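Local coordinates for DUF952 domain-containing protein (Caulobacter vibrioides, PDB 2O0Q), which is of unknown function but belongs to the DUF952 family, a member of the ADP-ribosyl clan, at residues A[42-52]-A[105-113]; A[10-21]-A[87-98]. All coordinates share one frame; numbering follows the deposited sequence.

Interaction 1 of 2, residues A[42-52]-A[105-113]; sequences AQETAAKWFRG and GVPQLGDHL
Residues 105-109 run as an irregular chain along helix 39-49 from Gln43 to its end and the turn after it, with Gly105 beside Gly52 and Leu109 beside Gln43, and the backbones meet in one nearly straight hydrogen bond, Gly52 N to Gly105 O at 2.7 Å (174°). The same carbonyl also takes a CA-H...O contact from Arg51. Both glycines have positive phi, a backbone shape that suits this residue type, and their CA atoms come within 4.5 Å of each other.

Most of the remaining contact is apolar. Pro107 sets its ring against the helix end: CB reaches Ala46 CB at 4.1 Å, while CG lies against Phe50 CB and, at 3.6 Å, Phe50 O. Val106 splits its branches: with CG1 anti to the backbone N (chi1 178°), that methyl lies 3.8 Å from Ala47 CB, and CG2 touches Arg51 CD. Arg51 then bends at chi3 to turn NH1 back onto Ala47 O (3.0 Å), with the carbonyl oxygen in the guanidinium plane, which ties the turn to the helix. Farther along, Leu109 CD1 comes within 3.6 Å of Ala42 CB, and Leu113 closes on the same methyl. The Gln43 amide, its chain bent at chi2, lies beside Pro107 O and Leu109 N.

Alanines at 42, 46 and 47 suit a helix face that must let a chain come close. Ile7 of strand 3-9 also touches Ala46, Phe50 and Leu109. Small methyls against proline, valine and leucine thus give close van der Waals packing, Gln43 puts a polar end beside the chain, and the backbone hydrogen bond joins the segments at the Gly52-Gly105 end.

Interaction 2 of 2, residues A[10-21]-A[87-98]; sequences RAEWDAAKAQGR and PLLVSEVTREAD
Trp13 gives its indole N-H to Glu96 from well outside the carboxylate plane: NE1 of Trp13 lies 2.9 Å from OE2 of Glu96 and 52° out of that plane. The oxygen itself lies close to the ring plane, and ring and carboxylate planes are 70° apart. Glu96 CG sits between the backbone N and the carbonyl carbon (chi1 55°), and the chain is extended beyond it, which carries the carboxylate from strand 93-98 to helix 10-19. Two waters on Glu96, one on each oxygen, connect it to Lys17 NZ, and the one on OE1 also takes a bond from Arg10 NH1.

Arg10 bends at chi2 and chi3 and brings its guanidinium between acids of both elements. NH2 of Arg10 meets Asp98 OD1 on its syn lone pair at 2.7 Å, in the guanidinium plane, and makes a long salt bridge to Glu96 OE1 at 3.6 Å. NH1 binds Asp14 OD1, one helical turn on, so the guanidinium is held in its plane by acids of both segments.

At the far end of the indole from NE1 the contact is apolar. CH2 of Trp13 lies 3.6 Å from Val93 CG2. The same carbon touches Val90 CG1, while Lys17 CG sits over the centre of one ring face. Val57, Leu59 and Leu8 also touch this buried tryptophan. At the other end of the contact Val90 N bonds to Gly20 O (3.1 Å), where positive phi at Gly20 turns the chain out of the helix, and Arg21 and Leu89 form an antiparallel non-hydrogen-bonded pair.

Tryptophan thus serves both halves, its ring packed on valines and its N-H satisfied by Glu96, whose negative charge is probably stabilised by Arg10 and the solvated Lys17.

How the interactions relate
The two contacts lie about 19 Å apart, centre to centre, and each is about 11 Å from the centre of the chain. Their segments alternate along the chain: 10-21, 42-52, 87-98, 105-113. Interaction 2 joins the helix that follows strand 3-9 to strand 93-98, an outermost strand of the six-stranded antiparallel sheet, and to the small sheet of 21-22 with 88-89. Interaction 1 lays the chain that follows strand 93-98 onto helix 39-49. The two touch directly where His112 NE2 packs 3.6 Å from Ala97 CB. The last quarter of the chain, from Pro87, packs on helix 10-19 and then on helix 39-49, joining early and late parts of this single-chain fold.

Interaction 1 of 2, residues A[42-52]-A[105-113]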
loop_
_atom_site.group_PDB
_atom_site.type_symbol
_atom_site.label_atom_id
_atom_site.label_comp_id
_atom_site.label_asym_id
_atom_site.label_seq_id
_atom_site.Cartn_x
_atom_site.Cartn_y
_atom_site.Cartn_z
ATOM N N ALA A 42 6.816 5.742 -0.080
ATOM C CA ALA A 42 5.982 5.148 0.967
ATOM C C ALA A 42 5.831 5.933 2.265
ATOM O O ALA A 42 4.719 6.091 2.769
ATOM C CB ALA A 42 6.479 3.742 1.282
ATOM N N GLN A 43 6.937 6.408 2.831
ATOM C CA GLN A 43 6.847 7.151 4.079
ATOM C C GLN A 43 6.014 8.425 3.927
ATOM O O GLN A 43 5.230 8.767 4.813
ATOM C CB GLN A 43 8.243 7.493 4.600
ATOM C CG GLN A 43 8.248 8.137 5.981
ATOM C CD GLN A 43 7.614 7.260 7.048
ATOM O OE1 GLN A 43 6.552 7.588 7.591
ATOM N NE2 GLN A 43 8.256 6.143 7.352
ATOM N N GLU A 44 6.175 9.130 2.809
ATOM C CA GLU A 44 5.412 10.356 2.596
ATOM C C GLU A 44 3.928 10.018 2.477
ATOM O O GLU A 44 3.072 10.753 2.978
ATOM C CB GLU A 44 5.881 11.098 1.334
ATOM C CG GLU A 44 5.341 12.537 1.263
ATOM C CD GLU A 44 5.880 13.341 0.088
ATOM O OE1 GLU A 44 7.111 13.362 -0.116
ATOM O OE2 GLU A 44 5.069 13.969 -0.628
ATOM N N THR A 45 3.625 8.905 1.815
ATOM C CA THR A 45 2.234 8.478 1.665
ATOM C C THR A 45 1.643 8.205 3.049
ATOM O O THR A 45 0.504 8.582 3.341
ATOM C CB THR A 45 2.140 7.193 0.806
ATOM O OG1 THR A 45 2.568 7.484 -0.529
ATOM C CG2 THR A 45 0.703 6.663 0.764
ATOM N N ALA A 46 2.426 7.553 3.902
ATOM C CA ALA A 46 1.970 7.236 5.251
ATOM C C ALA A 46 1.696 8.520 6.032
ATOM O O ALA A 46 0.666 8.657 6.689
ATOM C CB ALA A 46 3.026 6.378 5.977
ATOM N N ALA A 47 2.619 9.470 5.943
ATOM C CA ALA A 47 2.488 10.735 6.652
ATOM C C ALA A 47 1.325 11.566 6.135
ATOM O O ALA A 47 0.689 12.299 6.882
ATOM C CB ALA A 47 3.776 11.532 6.520
ATOM N N LYS A 48 1.048 11.448 4.847
ATOM C CA LYS A 48 -0.015 12.230 4.243
ATOM C C LYS A 48 -1.447 11.768 4.532
ATOM O O LYS A 48 -2.295 12.589 4.895
ATOM C CB LYS A 48 0.216 12.296 2.731
ATOM C CG LYS A 48 -0.657 13.295 2.001
ATOM C CD LYS A 48 -0.316 13.311 0.521
ATOM C CE LYS A 48 -1.136 14.342 -0.226
ATOM N NZ LYS A 48 -0.949 14.213 -1.707
ATOM N N TRP A 49 -1.717 10.471 4.401
ATOM C CA TRP A 49 -3.082 9.979 4.592
ATOM C C TRP A 49 -3.402 9.060 5.766
ATOM O O TRP A 49 -4.576 8.748 5.991
ATOM C CB TRP A 49 -3.558 9.263 3.325
ATOM C CG TRP A 49 -3.075 9.859 2.052
ATOM C CD1 TRP A 49 -1.894 9.598 1.423
ATOM C CD2 TRP A 49 -3.758 10.819 1.244
ATOM N NE1 TRP A 49 -1.798 10.336 0.269
ATOM C CE2 TRP A 49 -2.930 11.096 0.135
ATOM C CE3 TRP A 49 -4.990 11.477 1.348
ATOM C CZ2 TRP A 49 -3.294 12.001 -0.867
ATOM C CZ3 TRP A 49 -5.353 12.380 0.352
ATOM C CH2 TRP A 49 -4.505 12.632 -0.740
ATOM N N PHE A 50 -2.399 8.627 6.520
ATOM C CA PHE A 50 -2.672 7.698 7.610
ATOM C C PHE A 50 -2.325 8.142 9.023
ATOM O O PHE A 50 -2.227 7.311 9.926
ATOM C CB PHE A 50 -1.985 6.366 7.305
ATOM C CG PHE A 50 -2.528 5.681 6.083
ATOM C CD1 PHE A 50 -3.708 4.940 6.149
ATOM C CD2 PHE A 50 -1.875 5.795 4.861
ATOM C CE1 PHE A 50 -4.230 4.322 5.007
ATOM C CE2 PHE A 50 -2.383 5.183 3.709
ATOM C CZ PHE A 50 -3.564 4.444 3.783
ATOM N N ARG A 51 -2.162 9.447 9.220
ATOM C CA ARG A 51 -1.828 9.970 10.537
ATOM C C ARG A 51 -2.866 9.641 11.602
ATOM O O ARG A 51 -4.068 9.800 11.379
ATOM C CB ARG A 51 -1.658 11.493 10.486
ATOM C CG ARG A 51 -0.564 11.964 9.569
ATOM C CD ARG A 51 -0.052 13.347 9.988
ATOM N NE ARG A 51 -1.072 14.395 9.930
ATOM C CZ ARG A 51 -1.598 14.887 8.811
ATOM N NH1 ARG A 51 -1.215 14.428 7.622
ATOM N NH2 ARG A 51 -2.486 15.872 8.878
ATOM N N GLY A 52 -2.385 9.188 12.760
ATOM C CA GLY A 52 -3.261 8.878 13.879
ATOM C C GLY A 52 -3.996 7.555 13.846
ATOM O O GLY A 52 -4.652 7.184 14.821
ATOM N N GLY A 105 2.058 10.793 15.396
ATOM C CA GLY A 105 0.967 9.970 14.912
ATOM C C GLY A 105 1.229 9.448 13.511
ATOM O O GLY A 105 0.340 8.883 12.871
ATOM N N VAL A 106 2.451 9.643 13.028
ATOM C CA VAL A 106 2.828 9.188 11.690
ATOM C C VAL A 106 3.320 7.740 11.736
ATOM O O VAL A 106 4.173 7.388 12.556
ATOM C CB VAL A 106 3.961 10.058 11.094
ATOM C CG1 VAL A 106 4.367 9.526 9.715
ATOM C CG2 VAL A 106 3.510 11.505 11.000
ATOM N N PRO A 107 2.776 6.880 10.863
ATOM C CA PRO A 107 3.183 5.470 10.819
ATOM C C PRO A 107 4.669 5.364 10.450
ATOM O O PRO A 107 5.129 6.014 9.510
ATOM C CB PRO A 107 2.282 4.885 9.731
ATOM C CG PRO A 107 1.046 5.765 9.799
ATOM C CD PRO A 107 1.660 7.136 9.932
ATOM N N GLN A 108 5.420 4.551 11.186
ATOM C CA GLN A 108 6.846 4.397 10.904
ATOM C C GLN A 108 7.097 3.282 9.891
ATOM O O GLN A 108 6.814 2.118 10.165
ATOM C CB GLN A 108 7.619 4.091 12.193
ATOM C CG GLN A 108 7.543 5.174 13.256
ATOM C CD GLN A 108 8.465 4.897 14.433
ATOM O OE1 GLN A 108 8.321 3.890 15.127
ATOM N NE2 GLN A 108 9.423 5.792 14.658
ATOM N N LEU A 109 7.635 3.633 8.725
ATOM C CA LEU A 109 7.918 2.632 7.694
ATOM C C LEU A 109 9.411 2.366 7.539
ATOM O O LEU A 109 9.810 1.383 6.915
ATOM C CB LEU A 109 7.374 3.079 6.334
ATOM C CG LEU A 109 5.888 3.388 6.165
ATOM C CD1 LEU A 109 5.540 3.259 4.686
ATOM C CD2 LEU A 109 5.048 2.443 6.977
ATOM N N GLY A 110 10.222 3.252 8.107
ATOM C CA GLY A 110 11.667 3.149 8.014
ATOM C C GLY A 110 12.303 1.770 8.038
ATOM O O GLY A 110 12.862 1.322 7.034
ATOM N N ASP A 111 12.238 1.095 9.179
ATOM C CA ASP A 111 12.852 -0.224 9.297
ATOM C C ASP A 111 12.277 -1.273 8.352
ATOM O O ASP A 111 12.986 -2.184 7.922
ATOM C CB ASP A 111 12.770 -0.718 10.743
ATOM C CG ASP A 111 13.565 0.152 11.696
ATOM O OD1 ASP A 111 14.549 0.773 11.247
ATOM O OD2 ASP A 111 13.219 0.206 12.893
ATOM N N HIS A 112 10.998 -1.150 8.016
ATOM C CA HIS A 112 10.391 -2.105 7.107
ATOM C C HIS A 112 10.859 -1.884 5.677
ATOM O O HIS A 112 11.080 -2.839 4.938
ATOM C CB HIS A 112 8.868 -2.030 7.200
ATOM C CG HIS A 112 8.339 -2.479 8.524
ATOM N ND1 HIS A 112 7.810 -1.606 9.451
ATOM C CD2 HIS A 112 8.333 -3.700 9.110
ATOM C CE1 HIS A 112 7.506 -2.270 10.553
ATOM N NE2 HIS A 112 7.815 -3.541 10.372
ATOM N N LEU A 113 11.023 -0.624 5.286
ATOM C CA LEU A 113 11.482 -0.319 3.939
ATOM C C LEU A 113 12.948 -0.707 3.780
ATOM O O LEU A 113 13.389 -1.083 2.694
ATOM C CB LEU A 113 11.310 1.175 3.644
ATOM C CG LEU A 113 9.865 1.670 3.577
ATOM C CD1 LEU A 113 9.839 3.183 3.369
ATOM C CD2 LEU A 113 9.133 0.954 2.435
#

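Interaction 2 of 2, residues A[10-21]-A[87-98]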
loop_
_atom_site.group_PDB
_atom_site.type_symbol
_atom_site.label_atom_id
_atom_site.label_comp_id
_atom_site.label_asym_id
_atom_site.label_seq_id
_atom_site.Cartn_x
_atom_site.Cartn_y
_atom_site.Cartn_z
ATOM N N ARG A 10 -6.183 -2.930 9.484
ATOM C CA ARG A 10 -6.199 -4.357 9.788
ATOM C C ARG A 10 -7.549 -4.938 9.355
ATOM O O ARG A 10 -7.622 -6.049 8.824
ATOM C CB ARG A 10 -5.972 -4.567 11.290
ATOM C CG ARG A 10 -6.340 -5.953 11.825
ATOM C CD ARG A 10 -5.673 -7.084 11.056
ATOM N NE ARG A 10 -4.215 -7.051 11.136
ATOM C CZ ARG A 10 -3.425 -7.998 10.638
ATOM N NH1 ARG A 10 -3.961 -9.048 10.029
ATOM N NH2 ARG A 10 -2.105 -7.897 10.739
ATOM N N ALA A 11 -8.613 -4.174 9.568
ATOM C CA ALA A 11 -9.950 -4.622 9.188
ATOM C C ALA A 11 -10.003 -4.923 7.696
ATOM O O ALA A 11 -10.501 -5.967 7.276
ATOM C CB ALA A 11 -10.981 -3.555 9.539
ATOM N N GLU A 12 -9.482 -4.003 6.893
ATOM C CA GLU A 12 -9.494 -4.187 5.453
ATOM C C GLU A 12 -8.646 -5.369 5.006
ATOM O O GLU A 12 -9.019 -6.087 4.074
ATOM C CB GLU A 12 -9.049 -2.895 4.764
ATOM C CG GLU A 12 -10.113 -1.804 4.841
ATOM C CD GLU A 12 -9.604 -0.448 4.399
ATOM O OE1 GLU A 12 -8.643 0.049 5.021
ATOM O OE2 GLU A 12 -10.168 0.119 3.435
ATOM N N TRP A 13 -7.518 -5.588 5.676
ATOM C CA TRP A 13 -6.650 -6.701 5.318
ATOM C C TRP A 13 -7.317 -8.033 5.685
ATOM O O TRP A 13 -7.283 -8.983 4.901
ATOM C CB TRP A 13 -5.292 -6.565 6.016
ATOM C CG TRP A 13 -4.298 -7.644 5.654
ATOM C CD1 TRP A 13 -3.496 -8.334 6.517
ATOM C CD2 TRP A 13 -4.000 -8.150 4.342
ATOM N NE1 TRP A 13 -2.722 -9.239 5.830
ATOM C CE2 TRP A 13 -3.009 -9.148 4.494
ATOM C CE3 TRP A 13 -4.473 -7.858 3.055
ATOM C CZ2 TRP A 13 -2.481 -9.860 3.408
ATOM C CZ3 TRP A 13 -3.946 -8.569 1.968
ATOM C CH2 TRP A 13 -2.961 -9.558 2.157
ATOM N N ASP A 14 -7.928 -8.108 6.868
ATOM C CA ASP A 14 -8.603 -9.344 7.261
ATOM C C ASP A 14 -9.750 -9.612 6.287
ATOM O O ASP A 14 -9.962 -10.750 5.855
ATOM C CB ASP A 14 -9.168 -9.250 8.686
ATOM C CG ASP A 14 -8.095 -9.348 9.753
ATOM O OD1 ASP A 14 -6.985 -9.836 9.459
ATOM O OD2 ASP A 14 -8.373 -8.946 10.903
ATOM N N ALA A 15 -10.483 -8.555 5.944
ATOM C CA ALA A 15 -11.602 -8.665 5.015
ATOM C C ALA A 15 -11.095 -9.152 3.664
ATOM O O ALA A 15 -11.763 -9.928 2.975
ATOM C CB ALA A 15 -12.284 -7.316 4.860
ATOM N N ALA A 16 -9.910 -8.689 3.285
ATOM C CA ALA A 16 -9.319 -9.086 2.017
ATOM C C ALA A 16 -8.973 -10.573 2.047
ATOM O O ALA A 16 -9.241 -11.304 1.093
ATOM C CB ALA A 16 -8.070 -8.258 1.742
ATOM N N LYS A 17 -8.393 -11.026 3.152
ATOM C CA LYS A 17 -8.018 -12.427 3.274
ATOM C C LYS A 17 -9.234 -13.354 3.240
ATOM O O LYS A 17 -9.148 -14.485 2.757
ATOM C CB LYS A 17 -7.210 -12.649 4.558
ATOM C CG LYS A 17 -5.854 -11.960 4.538
ATOM C CD LYS A 17 -4.893 -12.554 5.554
ATOM C CE LYS A 17 -5.367 -12.353 6.977
ATOM N NZ LYS A 17 -4.433 -13.003 7.946
ATOM N N ALA A 18 -10.368 -12.865 3.736
ATOM C CA ALA A 18 -11.594 -13.654 3.754
ATOM C C ALA A 18 -12.194 -13.777 2.356
ATOM O O ALA A 18 -13.047 -14.632 2.108
ATOM C CB ALA A 18 -12.600 -13.023 4.702
ATOM N N GLN A 19 -11.742 -12.925 1.441
ATOM C CA GLN A 19 -12.241 -12.940 0.070
ATOM C C GLN A 19 -11.213 -13.491 -0.921
ATOM O O GLN A 19 -11.553 -13.818 -2.056
ATOM C CB GLN A 19 -12.654 -11.525 -0.354
ATOM C CG GLN A 19 -13.745 -10.914 0.518
ATOM C CD GLN A 19 -15.059 -11.681 0.442
ATOM O OE1 GLN A 19 -15.939 -11.518 1.293
ATOM N NE2 GLN A 19 -15.202 -12.514 -0.586
ATOM N N GLY A 20 -9.961 -13.597 -0.491
ATOM C CA GLY A 20 -8.919 -14.099 -1.372
ATOM C C GLY A 20 -8.195 -12.990 -2.118
ATOM O O GLY A 20 -7.178 -13.227 -2.776
ATOM N N ARG A 21 -8.721 -11.772 -2.026
ATOM C CA ARG A 21 -8.098 -10.638 -2.697
ATOM C C ARG A 21 -8.541 -9.302 -2.110
ATOM O O ARG A 21 -9.615 -9.197 -1.514
ATOM C CB ARG A 21 -8.394 -10.675 -4.207
ATOM C CG ARG A 21 -9.808 -10.255 -4.645
ATOM C CD ARG A 21 -10.893 -11.237 -4.218
ATOM N NE ARG A 21 -12.188 -10.913 -4.821
ATOM C CZ ARG A 21 -12.534 -11.199 -6.076
ATOM N NH1 ARG A 21 -11.687 -11.829 -6.882
ATOM N NH2 ARG A 21 -13.728 -10.845 -6.533
ATOM N N PRO A 87 -7.990 -5.975 -8.606
ATOM C CA PRO A 87 -7.773 -6.286 -7.190
ATOM C C PRO A 87 -6.422 -6.961 -6.959
ATOM O O PRO A 87 -5.891 -7.634 -7.846
ATOM C CB PRO A 87 -8.963 -7.187 -6.843
ATOM C CG PRO A 87 -9.375 -7.763 -8.173
ATOM C CD PRO A 87 -9.219 -6.606 -9.109
ATOM N N LEU A 88 -5.856 -6.754 -5.773
ATOM C CA LEU A 88 -4.574 -7.357 -5.430
ATOM C C LEU A 88 -4.820 -8.705 -4.774
ATOM O O LEU A 88 -5.500 -8.797 -3.754
ATOM C CB LEU A 88 -3.798 -6.456 -4.472
ATOM C CG LEU A 88 -2.479 -6.969 -3.898
ATOM C CD1 LEU A 88 -1.439 -7.054 -5.004
ATOM C CD2 LEU A 88 -2.015 -6.032 -2.798
ATOM N N LEU A 89 -4.274 -9.756 -5.370
ATOM C CA LEU A 89 -4.433 -11.096 -4.831
ATOM C C LEU A 89 -3.716 -11.211 -3.496
ATOM O O LEU A 89 -2.643 -10.636 -3.307
ATOM C CB LEU A 89 -3.861 -12.122 -5.811
ATOM C CG LEU A 89 -4.808 -12.927 -6.704
ATOM C CD1 LEU A 89 -5.998 -12.100 -7.151
ATOM C CD2 LEU A 89 -4.016 -13.454 -7.889
ATOM N N VAL A 90 -4.312 -11.946 -2.563
ATOM C CA VAL A 90 -3.683 -12.132 -1.261
ATOM C C VAL A 90 -2.354 -12.845 -1.476
ATOM O O VAL A 90 -1.377 -12.585 -0.773
ATOM C CB VAL A 90 -4.583 -12.966 -0.313
ATOM C CG1 VAL A 90 -3.813 -13.367 0.934
ATOM C CG2 VAL A 90 -5.804 -12.151 0.077
ATOM N N SER A 91 -2.322 -13.728 -2.473
ATOM C CA SER A 91 -1.119 -14.493 -2.801
ATOM C C SER A 91 -0.016 -13.641 -3.427
ATOM O O SER A 91 1.132 -14.078 -3.529
ATOM C CB SER A 91 -1.463 -15.639 -3.760
ATOM O OG SER A 91 -1.954 -15.150 -4.998
ATOM N N GLU A 92 -0.359 -12.431 -3.848
ATOM C CA GLU A 92 0.630 -11.557 -4.470
ATOM C C GLU A 92 1.394 -10.709 -3.455
ATOM O O GLU A 92 2.296 -9.949 -3.816
ATOM C CB GLU A 92 -0.048 -10.673 -5.520
ATOM C CG GLU A 92 -0.555 -11.464 -6.717
ATOM C CD GLU A 92 -1.262 -10.614 -7.751
ATOM O OE1 GLU A 92 -2.142 -9.815 -7.367
ATOM O OE2 GLU A 92 -0.945 -10.757 -8.954
ATOM N N VAL A 93 1.034 -10.846 -2.184
ATOM C CA VAL A 93 1.710 -10.111 -1.125
ATOM C C VAL A 93 2.912 -10.932 -0.672
ATOM O O VAL A 93 2.758 -12.076 -0.243
ATOM C CB VAL A 93 0.785 -9.881 0.088
ATOM C CG1 VAL A 93 1.583 -9.291 1.234
ATOM C CG2 VAL A 93 -0.357 -8.952 -0.292
ATOM N N THR A 94 4.104 -10.348 -0.763
ATOM C CA THR A 94 5.321 -11.047 -0.364
ATOM C C THR A 94 5.461 -11.088 1.156
ATOM O O THR A 94 5.864 -12.106 1.721
ATOM C CB THR A 94 6.565 -10.390 -0.993
ATOM O OG1 THR A 94 6.742 -9.071 -0.460
ATOM C CG2 THR A 94 6.397 -10.294 -2.502
ATOM N N ARG A 95 5.132 -9.984 1.820
ATOM C CA ARG A 95 5.191 -9.940 3.277
ATOM C C ARG A 95 4.380 -8.786 3.849
ATOM O O ARG A 95 4.180 -7.762 3.194
ATOM C CB ARG A 95 6.639 -9.858 3.778
ATOM C CG ARG A 95 7.384 -8.581 3.447
ATOM C CD ARG A 95 8.632 -8.449 4.324
ATOM N NE ARG A 95 9.542 -7.412 3.842
ATOM C CZ ARG A 95 10.388 -7.574 2.826
ATOM N NH1 ARG A 95 10.445 -8.737 2.188
ATOM N NH2 ARG A 95 11.170 -6.573 2.443
ATOM N N GLU A 96 3.908 -8.973 5.076
ATOM C CA GLU A 96 3.116 -7.964 5.760
ATOM C C GLU A 96 3.738 -7.634 7.104
ATOM O O GLU A 96 4.578 -8.379 7.614
ATOM C CB GLU A 96 1.684 -8.457 5.971
ATOM C CG GLU A 96 1.582 -9.784 6.704
ATOM C CD GLU A 96 0.147 -10.145 7.037
ATOM O OE1 GLU A 96 -0.406 -9.569 7.997
ATOM O OE2 GLU A 96 -0.435 -10.996 6.330
ATOM N N ALA A 97 3.307 -6.517 7.678
ATOM C CA ALA A 97 3.819 -6.071 8.964
ATOM C C ALA A 97 2.851 -5.092 9.597
ATOM O O ALA A 97 2.225 -4.285 8.902
ATOM C CB ALA A 97 5.173 -5.407 8.777
ATOM N N ASP A 98 2.715 -5.168 10.916
ATOM C CA ASP A 98 1.833 -4.246 11.615
ATOM C C ASP A 98 2.658 -3.010 11.926
ATOM O O ASP A 98 3.779 -3.110 12.423
ATOM C CB ASP A 98 1.298 -4.871 12.901
ATOM C CG ASP A 98 0.482 -6.120 12.642
ATOM O OD1 ASP A 98 -0.317 -6.129 11.681
ATOM O OD2 ASP A 98 0.636 -7.092 13.411
HETATM O O HOH W 1 -3.074 -5.509 13.063
HETATM O O HOH W 2 -2.427 -11.175 8.895
HETATM O O HOH W 3 -1.553 -13.275 6.476
HETATM O O HOH W 4 -4.969 -14.929 -3.386
#